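Putative peptide ABC-transport system periplasmic peptide-binding protein (Campylobacter jejuni, PDB 4OEV) binds nickel(II), here together with an oxalate ion, as the extracytoplasmic solute-binding protein of an ABC-type importer. Local coordinates at residues Y22-D27 and E409-G414; R235-D240 and L287-A292; I382-P387 and D391-R396. One frame throughout, in Å; residues are numbered along the deposited sequence.

Contact 1 of 3, residues Y22-D27 and E409-G414. With NI (nickel (II) ion), chain C.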
loop_
_atom_site.group_PDB
_atom_site.type_symbol
_atom_site.label_atom_id
_atom_site.label_comp_id
_atom_site.label_asym_id
_atom_site.label_seq_id
_atom_site.Cartn_x
_atom_site.Cartn_y
_atom_site.Cartn_z
ATOM N N TYR A 22 2.771 -2.808 13.396
ATOM C CA TYR A 22 3.297 -3.654 12.304
ATOM C C TYR A 22 2.410 -3.592 11.051
ATOM O O TYR A 22 2.511 -4.446 10.140
ATOM C CB TYR A 22 3.474 -5.123 12.820
ATOM C CG TYR A 22 4.327 -5.099 14.071
ATOM C CD1 TYR A 22 5.690 -4.781 13.976
ATOM C CD2 TYR A 22 3.782 -5.318 15.320
ATOM C CE1 TYR A 22 6.486 -4.702 15.082
ATOM C CE2 TYR A 22 4.590 -5.241 16.491
ATOM C CZ TYR A 22 5.934 -4.937 16.348
ATOM O OH TYR A 22 6.777 -4.850 17.419
ATOM N N SER A 23 1.614 -2.522 10.957
ATOM C CA SER A 23 0.841 -2.264 9.738
ATOM C C SER A 23 1.736 -2.103 8.498
ATOM O O SER A 23 2.619 -1.243 8.493
ATOM C CB SER A 23 0.064 -0.988 9.854
ATOM O OG SER A 23 -0.604 -0.726 8.640
ATOM N N GLU A 24 1.458 -2.861 7.441
ATOM C CA GLU A 24 2.177 -2.679 6.182
ATOM C C GLU A 24 1.253 -2.227 5.062
ATOM O O GLU A 24 1.573 -2.410 3.895
ATOM C CB GLU A 24 2.905 -3.969 5.769
ATOM C CG GLU A 24 4.059 -4.276 6.717
ATOM C CD GLU A 24 4.984 -5.341 6.189
ATOM O OE1 GLU A 24 4.502 -6.376 5.675
ATOM O OE2 GLU A 24 6.204 -5.106 6.217
ATOM N N ASP A 25 0.113 -1.647 5.438
ATOM C CA ASP A 25 -0.913 -1.135 4.510
ATOM C C ASP A 25 -1.414 -2.251 3.583
ATOM O O ASP A 25 -1.883 -1.969 2.478
ATOM C CB ASP A 25 -0.422 0.039 3.642
ATOM C CG ASP A 25 -0.160 1.314 4.427
ATOM O OD1 ASP A 25 -0.535 1.383 5.612
ATOM O OD2 ASP A 25 0.404 2.283 3.849
ATOM N N HIS A 26 -1.335 -3.508 4.024
ATOM C CA HIS A 26 -1.843 -4.597 3.184
ATOM C C HIS A 26 -3.102 -5.279 3.713
ATOM O O HIS A 26 -3.749 -6.003 2.975
ATOM C CB HIS A 26 -0.799 -5.690 2.999
ATOM C CG HIS A 26 0.186 -5.379 1.943
ATOM N ND1 HIS A 26 1.175 -4.432 2.100
ATOM C CD2 HIS A 26 0.307 -5.854 0.673
ATOM C CE1 HIS A 26 1.884 -4.365 0.978
ATOM N NE2 HIS A 26 1.359 -5.194 0.109
ATOM N N ASP A 27 -3.460 -5.049 4.964
ATOM C CA ASP A 27 -4.562 -5.815 5.553
ATOM C C ASP A 27 -5.845 -5.006 5.736
ATOM O O ASP A 27 -5.862 -3.781 5.557
ATOM C CB ASP A 27 -4.136 -6.381 6.892
ATOM C CG ASP A 27 -4.017 -5.307 7.941
ATOM O OD1 ASP A 27 -5.053 -5.010 8.553
ATOM O OD2 ASP A 27 -2.910 -4.752 8.128
ATOM N N GLU A 409 12.640 -3.321 7.834
ATOM C CA GLU A 409 11.335 -2.710 7.614
ATOM C C GLU A 409 11.361 -1.749 6.433
ATOM O O GLU A 409 10.454 -0.927 6.256
ATOM C CB GLU A 409 10.857 -2.020 8.933
ATOM C CG GLU A 409 10.512 -3.035 10.010
ATOM C CD GLU A 409 11.726 -3.554 10.812
ATOM O OE1 GLU A 409 12.501 -2.730 11.361
ATOM O OE2 GLU A 409 11.886 -4.788 10.934
ATOM N N GLY A 410 12.363 -1.878 5.543
ATOM C CA GLY A 410 12.361 -1.015 4.372
ATOM C C GLY A 410 11.580 -1.727 3.245
ATOM O O GLY A 410 11.426 -2.949 3.260
ATOM N N TRP A 411 11.045 -0.958 2.310
ATOM C CA TRP A 411 10.252 -1.521 1.221
ATOM C C TRP A 411 10.979 -1.362 -0.125
ATOM O O TRP A 411 10.409 -1.620 -1.184
ATOM C CB TRP A 411 8.896 -0.835 1.129
ATOM C CG TRP A 411 7.977 -1.061 2.275
ATOM C CD1 TRP A 411 8.142 -1.915 3.330
ATOM C CD2 TRP A 411 6.726 -0.407 2.464
ATOM N NE1 TRP A 411 7.060 -1.790 4.207
ATOM C CE2 TRP A 411 6.184 -0.871 3.682
ATOM C CE3 TRP A 411 6.024 0.564 1.733
ATOM C CZ2 TRP A 411 4.946 -0.416 4.172
ATOM C CZ3 TRP A 411 4.796 1.018 2.234
ATOM C CH2 TRP A 411 4.282 0.524 3.424
ATOM N N ASN A 412 12.239 -0.945 -0.056
ATOM C CA ASN A 412 13.041 -0.725 -1.239
ATOM C C ASN A 412 13.636 -2.060 -1.691
ATOM O O ASN A 412 14.813 -2.339 -1.462
ATOM C CB ASN A 412 14.131 0.325 -0.914
ATOM C CG ASN A 412 14.951 0.742 -2.114
ATOM O OD1 ASN A 412 14.968 0.058 -3.178
ATOM N ND2 ASN A 412 15.716 1.814 -1.942
ATOM N N PHE A 413 12.825 -2.881 -2.351
ATOM C CA PHE A 413 13.181 -4.225 -2.606
ATOM C C PHE A 413 14.161 -4.412 -3.776
ATOM O O PHE A 413 14.764 -5.486 -3.856
ATOM C CB PHE A 413 11.921 -5.071 -2.847
ATOM C CG PHE A 413 11.000 -5.167 -1.618
ATOM C CD1 PHE A 413 11.509 -5.000 -0.360
ATOM C CD2 PHE A 413 9.681 -5.539 -1.746
ATOM C CE1 PHE A 413 10.668 -5.097 0.782
ATOM C CE2 PHE A 413 8.863 -5.657 -0.605
ATOM C CZ PHE A 413 9.358 -5.443 0.625
ATOM N N GLY A 414 14.272 -3.396 -4.649
ATOM C CA GLY A 414 15.184 -3.419 -5.791
ATOM C C GLY A 414 16.562 -2.891 -5.453
ATOM O O GLY A 414 17.461 -2.934 -6.296
HETATM NI NI NI C . 1.659 -5.337 -2.092
HETATM O O HOH W 1 2.107 -7.133 -1.411
#
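Glu-24 and Trp-411 meet between two irregular loops, 22-27 and 409-414, whose backbones stay well apart: the nearest CA atoms, those of Glu-24 and Glu-409, are separated by 9.3 Å. Asp-25 takes a left-handed backbone conformation between Glu-24 and His-26. Trp-411 bridges the gap with its indole, whose CZ2 comes to 3.9 Å from the carbonyl O of Glu-24, an oblique approach to the ring. The carboxylate plane of Glu-24 is turned 81° from the indole plane, with OE2 4.0 Å from Trp-411 NE1, a proximity rather than a bond. At the far end of the indole, Asp-25 OD2 lies near the ring plane, 4.3 Å from CH2 of Trp-411; this oxygen has His-393 as its partner. The same Glu-24 carbonyl has a second task. His-26 ND1 donates to Glu-24 O over 2.7 Å, with the oxygen near the imidazole plane but the donor 46° above the plane of the carbonyl. With CG of His-26 set beside its own backbone N (chi1 -82°), the ring folds back over the loop, and NE2 is left to bind nickel at 2.2 Å. His-480, His-481, a water whose oxygen is 2.0 Å from the nickel, and the oxalate, chelating through O3 and O4, complete six ligands. The contact therefore works as a second shell: Trp-411 CZ2 lies beside the carbonyl whose bond to ND1 helps set the rotation of the imidazole. Because ND1 carries the proton in this bond, NE2 is the atom that binds the metal, and the carbonyl would be expected to make the imidazole a somewhat stronger donor to nickel.

Contact 2 of 3, residues R235-D240 and L287-A292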
loop_
_atom_site.group_PDB
_atom_site.type_symbol
_atom_site.label_atom_id
_atom_site.label_comp_id
_atom_site.label_asym_id
_atom_site.label_seq_id
_atom_site.Cartn_x
_atom_site.Cartn_y
_atom_site.Cartn_z
ATOM N N ARG A 235 -17.230 0.339 -9.194
ATOM C CA ARG A 235 -15.911 0.711 -9.719
ATOM C C ARG A 235 -15.257 1.678 -8.777
ATOM O O ARG A 235 -15.845 2.713 -8.486
ATOM C CB ARG A 235 -15.991 1.372 -11.088
ATOM C CG ARG A 235 -14.631 1.977 -11.485
ATOM C CD ARG A 235 -14.679 2.697 -12.814
ATOM N NE ARG A 235 -15.055 1.836 -13.928
ATOM C CZ ARG A 235 -14.240 1.491 -14.929
ATOM N NH1 ARG A 235 -12.987 1.918 -14.942
ATOM N NH2 ARG A 235 -14.682 0.723 -15.932
ATOM N N GLU A 236 -14.062 1.353 -8.296
ATOM C CA GLU A 236 -13.367 2.213 -7.316
ATOM C C GLU A 236 -12.061 2.737 -7.921
ATOM O O GLU A 236 -11.304 1.960 -8.493
ATOM C CB GLU A 236 -13.088 1.438 -6.034
ATOM C CG GLU A 236 -14.349 0.835 -5.438
ATOM C CD GLU A 236 -14.511 1.154 -3.962
ATOM O OE1 GLU A 236 -14.144 2.278 -3.545
ATOM O OE2 GLU A 236 -15.004 0.279 -3.207
ATOM N N LYS A 237 -11.828 4.045 -7.820
ATOM C CA LYS A 237 -10.571 4.653 -8.269
ATOM C C LYS A 237 -9.513 4.317 -7.249
ATOM O O LYS A 237 -9.853 4.011 -6.114
ATOM C CB LYS A 237 -10.699 6.173 -8.411
ATOM C CG LYS A 237 -11.611 6.637 -9.567
ATOM C CD LYS A 237 -10.960 6.370 -10.949
ATOM C CE LYS A 237 -11.874 6.744 -12.131
ATOM N NZ LYS A 237 -12.156 5.611 -13.119
ATOM N N SER A 238 -8.230 4.340 -7.629
ATOM C CA SER A 238 -7.197 4.058 -6.625
ATOM C C SER A 238 -5.898 4.745 -6.973
ATOM O O SER A 238 -5.672 5.100 -8.128
ATOM C CB SER A 238 -6.935 2.566 -6.490
ATOM O OG SER A 238 -5.879 2.161 -7.369
ATOM N N ALA A 239 -5.013 4.828 -5.993
ATOM C CA ALA A 239 -3.668 5.378 -6.199
ATOM C C ALA A 239 -2.675 4.226 -6.399
ATOM O O ALA A 239 -1.451 4.399 -6.339
ATOM C CB ALA A 239 -3.253 6.289 -4.996
ATOM N N ASP A 240 -3.220 3.031 -6.609
ATOM C CA ASP A 240 -2.412 1.832 -6.749
ATOM C C ASP A 240 -1.844 1.681 -8.165
ATOM O O ASP A 240 -2.615 1.673 -9.122
ATOM C CB ASP A 240 -3.271 0.618 -6.411
ATOM C CG ASP A 240 -2.454 -0.637 -6.256
ATOM O OD1 ASP A 240 -1.210 -0.552 -6.178
ATOM O OD2 ASP A 240 -3.054 -1.709 -6.158
ATOM N N LEU A 287 3.299 9.167 -8.156
ATOM C CA LEU A 287 2.469 10.137 -7.448
ATOM C C LEU A 287 1.415 10.801 -8.330
ATOM O O LEU A 287 1.056 11.960 -8.094
ATOM C CB LEU A 287 3.374 11.208 -6.805
ATOM C CG LEU A 287 4.258 10.762 -5.648
ATOM C CD1 LEU A 287 5.234 11.843 -5.293
ATOM C CD2 LEU A 287 3.411 10.421 -4.424
ATOM N N GLU A 288 0.880 10.063 -9.318
ATOM C CA GLU A 288 -0.017 10.653 -10.337
ATOM C C GLU A 288 -1.487 10.816 -9.902
ATOM O O GLU A 288 -2.340 11.312 -10.675
ATOM C CB GLU A 288 0.053 9.819 -11.615
ATOM C CG GLU A 288 1.467 9.888 -12.225
ATOM C CD GLU A 288 1.532 9.317 -13.623
ATOM O OE1 GLU A 288 2.109 8.205 -13.769
ATOM O OE2 GLU A 288 1.002 9.966 -14.544
ATOM N N ARG A 289 -1.777 10.405 -8.676
ATOM C CA ARG A 289 -3.075 10.700 -8.082
ATOM C C ARG A 289 -2.911 11.578 -6.839
ATOM O O ARG A 289 -3.882 11.801 -6.092
ATOM C CB ARG A 289 -3.824 9.419 -7.713
ATOM C CG ARG A 289 -4.460 8.728 -8.925
ATOM C CD ARG A 289 -5.835 8.201 -8.559
ATOM N NE ARG A 289 -6.344 7.346 -9.626
ATOM C CZ ARG A 289 -7.228 7.737 -10.537
ATOM N NH1 ARG A 289 -7.731 8.968 -10.484
ATOM N NH2 ARG A 289 -7.627 6.890 -11.489
ATOM N N SER A 290 -1.726 12.156 -6.706
ATOM C CA SER A 290 -1.395 13.058 -5.585
ATOM C C SER A 290 -1.421 14.547 -5.917
ATOM O O SER A 290 -1.218 14.928 -7.075
ATOM C CB SER A 290 -0.005 12.729 -5.082
ATOM O OG SER A 290 0.340 13.633 -4.041
ATOM N N TRP A 291 -1.638 15.399 -4.897
ATOM C CA TRP A 291 -1.461 16.835 -5.078
ATOM C C TRP A 291 0.004 17.128 -5.432
ATOM O O TRP A 291 0.320 18.148 -6.076
ATOM C CB TRP A 291 -1.891 17.613 -3.821
ATOM C CG TRP A 291 -1.281 17.122 -2.535
ATOM C CD1 TRP A 291 -1.863 16.298 -1.626
ATOM C CD2 TRP A 291 0.025 17.441 -2.012
ATOM N NE1 TRP A 291 -1.007 16.071 -0.581
ATOM C CE2 TRP A 291 0.154 16.772 -0.788
ATOM C CE3 TRP A 291 1.091 18.234 -2.461
ATOM C CZ2 TRP A 291 1.302 16.866 -0.006
ATOM C CZ3 TRP A 291 2.246 18.304 -1.688
ATOM C CH2 TRP A 291 2.336 17.627 -0.484
ATOM N N ALA A 292 0.876 16.218 -5.017
ATOM C CA ALA A 292 2.317 16.317 -5.241
ATOM C C ALA A 292 2.726 16.100 -6.708
ATOM O O ALA A 292 3.882 16.298 -7.056
ATOM C CB ALA A 292 3.029 15.294 -4.367
HETATM O O HOH W 2 -7.611 4.275 -10.396
#
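Arg-289 reaches out of 287-292 and lays its side chain against the backbone at Ser-238, while the side chain of Lys-237 crosses it at about a right angle. The aliphatic part of Lys-237 meets the guanidinium: CD of Lys-237 is 3.4 Å from NH2 of Arg-289, and Lys-237 CB lies over one face of the group. A bend at CB-CG (chi2 -71°) and another near the tip carry the ammonium group off to one side, where NZ forms a salt bridge with Asp-461 and stands 5.0 Å from Arg-289 NH2. Asp-461 also pairs with Arg-235 and touches the Arg-289 side chain, which probably eases the proximity of like charges. At the guanidinium edge, NE of Arg-289 donates to the carbonyl O of Ser-238; the distance is short, 2.8 Å, but the bond is weak because its angle is only 128°. A water completes the grip, accepting from both Arg-289 NH2 and Ser-238 N, so that the arginine reads the donor and the acceptor of one residue, directly and through solvent. Nearer the root of the chain, CB of Arg-289 rests 4.2 Å from CB of Ala-239. Ser-238 directs its own side chain the other way, toward Leu-460 of the adjacent strand, and its OG takes the backbone N-H of Asp-240 at 2.9 Å. On the opposite segment, a type I beta turn from Leu-287 to Ser-290 presents the arginine. An arginine side chain bonded to a backbone carbonyl thus joins a beta turn to the chain following strand 231-236, which pairs with strand 454-467 in an antiparallel sheet and is continued by an ST turn at Ser-238.

Contact 3 of 3, residues I382-P387 and D391-R396. With OXL (oxalate ion), chain D.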
loop_
_atom_site.group_PDB
_atom_site.type_symbol
_atom_site.label_atom_id
_atom_site.label_comp_id
_atom_site.label_asym_id
_atom_site.label_seq_id
_atom_site.Cartn_x
_atom_site.Cartn_y
_atom_site.Cartn_z
ATOM N N ILE A 382 5.724 -5.563 -9.539
ATOM C CA ILE A 382 5.515 -4.950 -8.201
ATOM C C ILE A 382 4.335 -3.971 -8.220
ATOM O O ILE A 382 3.840 -3.628 -9.296
ATOM C CB ILE A 382 6.815 -4.195 -7.784
ATOM C CG1 ILE A 382 6.883 -3.935 -6.246
ATOM C CG2 ILE A 382 6.839 -2.794 -8.508
ATOM C CD1 ILE A 382 8.292 -3.557 -5.799
ATOM N N GLY A 383 3.848 -3.506 -7.040
ATOM C CA GLY A 383 2.784 -2.531 -7.062
ATOM C C GLY A 383 2.943 -1.740 -5.717
ATOM O O GLY A 383 3.487 -2.316 -4.776
ATOM N N TRP A 384 2.553 -0.464 -5.686
ATOM C CA TRP A 384 2.516 0.363 -4.432
ATOM C C TRP A 384 1.508 1.444 -4.656
ATOM O O TRP A 384 1.031 1.603 -5.761
ATOM C CB TRP A 384 3.877 1.034 -4.105
ATOM C CG TRP A 384 5.003 0.121 -3.851
ATOM C CD1 TRP A 384 6.122 -0.068 -4.649
ATOM C CD2 TRP A 384 5.146 -0.744 -2.747
ATOM N NE1 TRP A 384 6.938 -1.024 -4.082
ATOM C CE2 TRP A 384 6.368 -1.429 -2.900
ATOM C CE3 TRP A 384 4.384 -0.972 -1.591
ATOM C CZ2 TRP A 384 6.822 -2.354 -1.957
ATOM C CZ3 TRP A 384 4.835 -1.904 -0.671
ATOM C CH2 TRP A 384 6.046 -2.560 -0.851
ATOM N N GLY A 385 1.186 2.230 -3.620
ATOM C CA GLY A 385 0.366 3.399 -3.868
ATOM C C GLY A 385 -0.568 3.701 -2.690
ATOM O O GLY A 385 -1.156 2.781 -2.116
ATOM N N SER A 386 -0.687 4.967 -2.323
ATOM C CA SER A 386 -1.544 5.346 -1.156
ATOM C C SER A 386 -2.241 6.623 -1.543
ATOM O O SER A 386 -1.652 7.503 -2.189
ATOM C CB SER A 386 -0.707 5.489 0.135
ATOM O OG SER A 386 -1.528 5.889 1.293
ATOM N N PRO A 387 -3.508 6.748 -1.158
ATOM C CA PRO A 387 -4.227 7.982 -1.412
ATOM C C PRO A 387 -3.893 9.022 -0.326
ATOM O O PRO A 387 -4.327 10.165 -0.403
ATOM C CB PRO A 387 -5.692 7.558 -1.326
ATOM C CG PRO A 387 -5.677 6.456 -0.336
ATOM C CD PRO A 387 -4.338 5.755 -0.458
ATOM N N ASP A 391 4.310 11.101 1.107
ATOM C CA ASP A 391 5.442 10.480 1.786
ATOM C C ASP A 391 5.271 8.984 1.970
ATOM O O ASP A 391 6.254 8.243 1.921
ATOM C CB ASP A 391 5.648 11.148 3.183
ATOM C CG ASP A 391 6.916 10.621 3.933
ATOM O OD1 ASP A 391 8.031 10.680 3.375
ATOM O OD2 ASP A 391 6.800 10.152 5.088
ATOM N N PHE A 392 4.028 8.518 2.194
ATOM C CA PHE A 392 3.849 7.154 2.762
ATOM C C PHE A 392 4.264 5.969 1.868
ATOM O O PHE A 392 4.809 4.939 2.364
ATOM C CB PHE A 392 2.379 6.982 3.194
ATOM C CG PHE A 392 2.023 7.788 4.406
ATOM C CD1 PHE A 392 2.997 8.193 5.278
ATOM C CD2 PHE A 392 0.708 8.205 4.625
ATOM C CE1 PHE A 392 2.670 8.981 6.419
ATOM C CE2 PHE A 392 0.388 8.981 5.746
ATOM C CZ PHE A 392 1.374 9.371 6.638
ATOM N N HIS A 393 4.020 6.047 0.561
ATOM C CA HIS A 393 4.582 4.960 -0.254
ATOM C C HIS A 393 5.756 5.472 -1.103
ATOM O O HIS A 393 6.067 4.949 -2.157
ATOM C CB HIS A 393 3.494 4.306 -1.119
ATOM C CG HIS A 393 2.576 3.425 -0.324
ATOM N ND1 HIS A 393 1.942 2.321 -0.851
ATOM C CD2 HIS A 393 2.241 3.458 0.992
ATOM C CE1 HIS A 393 1.207 1.747 0.087
ATOM N NE2 HIS A 393 1.398 2.396 1.227
ATOM N N THR A 394 6.459 6.485 -0.629
ATOM C CA THR A 394 7.639 6.843 -1.389
ATOM C C THR A 394 8.862 6.709 -0.550
ATOM O O THR A 394 9.873 6.164 -1.030
ATOM C CB THR A 394 7.596 8.300 -2.004
ATOM O OG1 THR A 394 7.366 9.249 -0.965
ATOM C CG2 THR A 394 6.514 8.458 -3.075
ATOM N N PHE A 395 8.809 7.161 0.714
ATOM C CA PHE A 395 10.007 7.073 1.518
ATOM C C PHE A 395 10.486 5.607 1.749
ATOM O O PHE A 395 11.673 5.260 1.473
ATOM C CB PHE A 395 9.812 7.797 2.864
ATOM C CG PHE A 395 11.125 8.076 3.609
ATOM C CD1 PHE A 395 11.860 9.200 3.310
ATOM C CD2 PHE A 395 11.612 7.182 4.574
ATOM C CE1 PHE A 395 13.090 9.479 4.010
ATOM C CE2 PHE A 395 12.847 7.424 5.258
ATOM C CZ PHE A 395 13.576 8.566 4.968
ATOM N N ARG A 396 9.606 4.726 2.191
ATOM C CA ARG A 396 10.072 3.348 2.462
ATOM C C ARG A 396 10.375 2.612 1.156
ATOM O O ARG A 396 10.983 1.529 1.201
ATOM C CB ARG A 396 9.020 2.529 3.228
ATOM C CG ARG A 396 9.001 2.916 4.729
ATOM C CD ARG A 396 7.748 2.387 5.452
ATOM N NE ARG A 396 6.588 3.195 5.076
ATOM C CZ ARG A 396 5.364 3.060 5.606
ATOM N NH1 ARG A 396 4.395 3.868 5.213
ATOM N NH2 ARG A 396 5.114 2.141 6.526
HETATM C C1 OXL D . 3.482 -5.689 -4.188
HETATM C C2 OXL D . 4.217 -5.232 -2.933
HETATM O O1 OXL D . 4.047 -5.828 -5.353
HETATM O O2 OXL D . 5.428 -5.515 -2.872
HETATM O O3 OXL D . 2.278 -5.976 -4.026
HETATM O O4 OXL D . 3.606 -4.727 -1.919
#
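His-393 folds back onto Gly-385 and Ser-386, closing a short loop that joins strand 379-384, an oxalate-binding strand of this family 5 solute-binding protein, to helix 395-398. Asp-391 begins the second segment by accepting at its carbonyl O from the backbone N of both Thr-394 and Phe-395, which turns the chain toward helix 395-398; its carboxylate pairs with Arg-429. Phe-392 follows, its CB 4.5 Å from OG of Ser-386 and its ring turned to helices 101-104 and 129-132. His-393 carries the contact. Its ND1 accepts the backbone N-H of Gly-385 over 2.9 Å at 158°, from a donor tilted 24° out of the imidazole plane, while Ser-386 sets CB over one face in a CH-pi contact, 3.8 Å from the ring centroid. The hydroxyl of Ser-386 is turned away from its own backbone N (chi1 179°) and bonds to Leu-388, leaving the methylene to meet the imidazole. Since ND1 is an acceptor here, the neutral imidazole would carry its proton on NE2, which bonds to Asp-25. Gly-385 has a backbone conformation in which a CB would press on the preceding carbonyl O. Thr-394 turns its side chain from the strand, and Arg-396 in helix 395-398 returns NH1 to the carbonyl O of Phe-392 at 3.1 Å. The side chains of Trp-384 and His-393 cross at about a right angle, and the indole of Trp-384 covers the oxalate, which Gly-383 N also reaches by a weak hydrogen bond to O1. Oxalate O4 sits over one face of that indole, toward the rim, 3.3 Å from Trp-384 CZ3.

How the contacts relate
Contacts 1 and 3 share a wall of the nickel-oxalate site, their centres 9 Å apart. Trp-411 lies parallel to Trp-384, with CE3 of Trp-411 3.6 Å from CZ3 of Trp-384, and meets His-393 edge-to-face; the bond between Asp-25 and His-393 also connects the two contacts. Metal-ligand and oxalate-pocket loops are thus tied together. Contact 2 lies farther out, its centre 19 Å from that of contact 1 and 11 Å from that of contact 3, which it touches through Ala-239 CB, 3.5 Å from Ser-386 O. Although the side chain of Ser-238 is about 12 Å from the nickel, Asp-240 OD1 bonds to His-480 ND1 and OD2 to the backbone N of His-481, linking 235-240 to two metal ligands, the first through its imidazole.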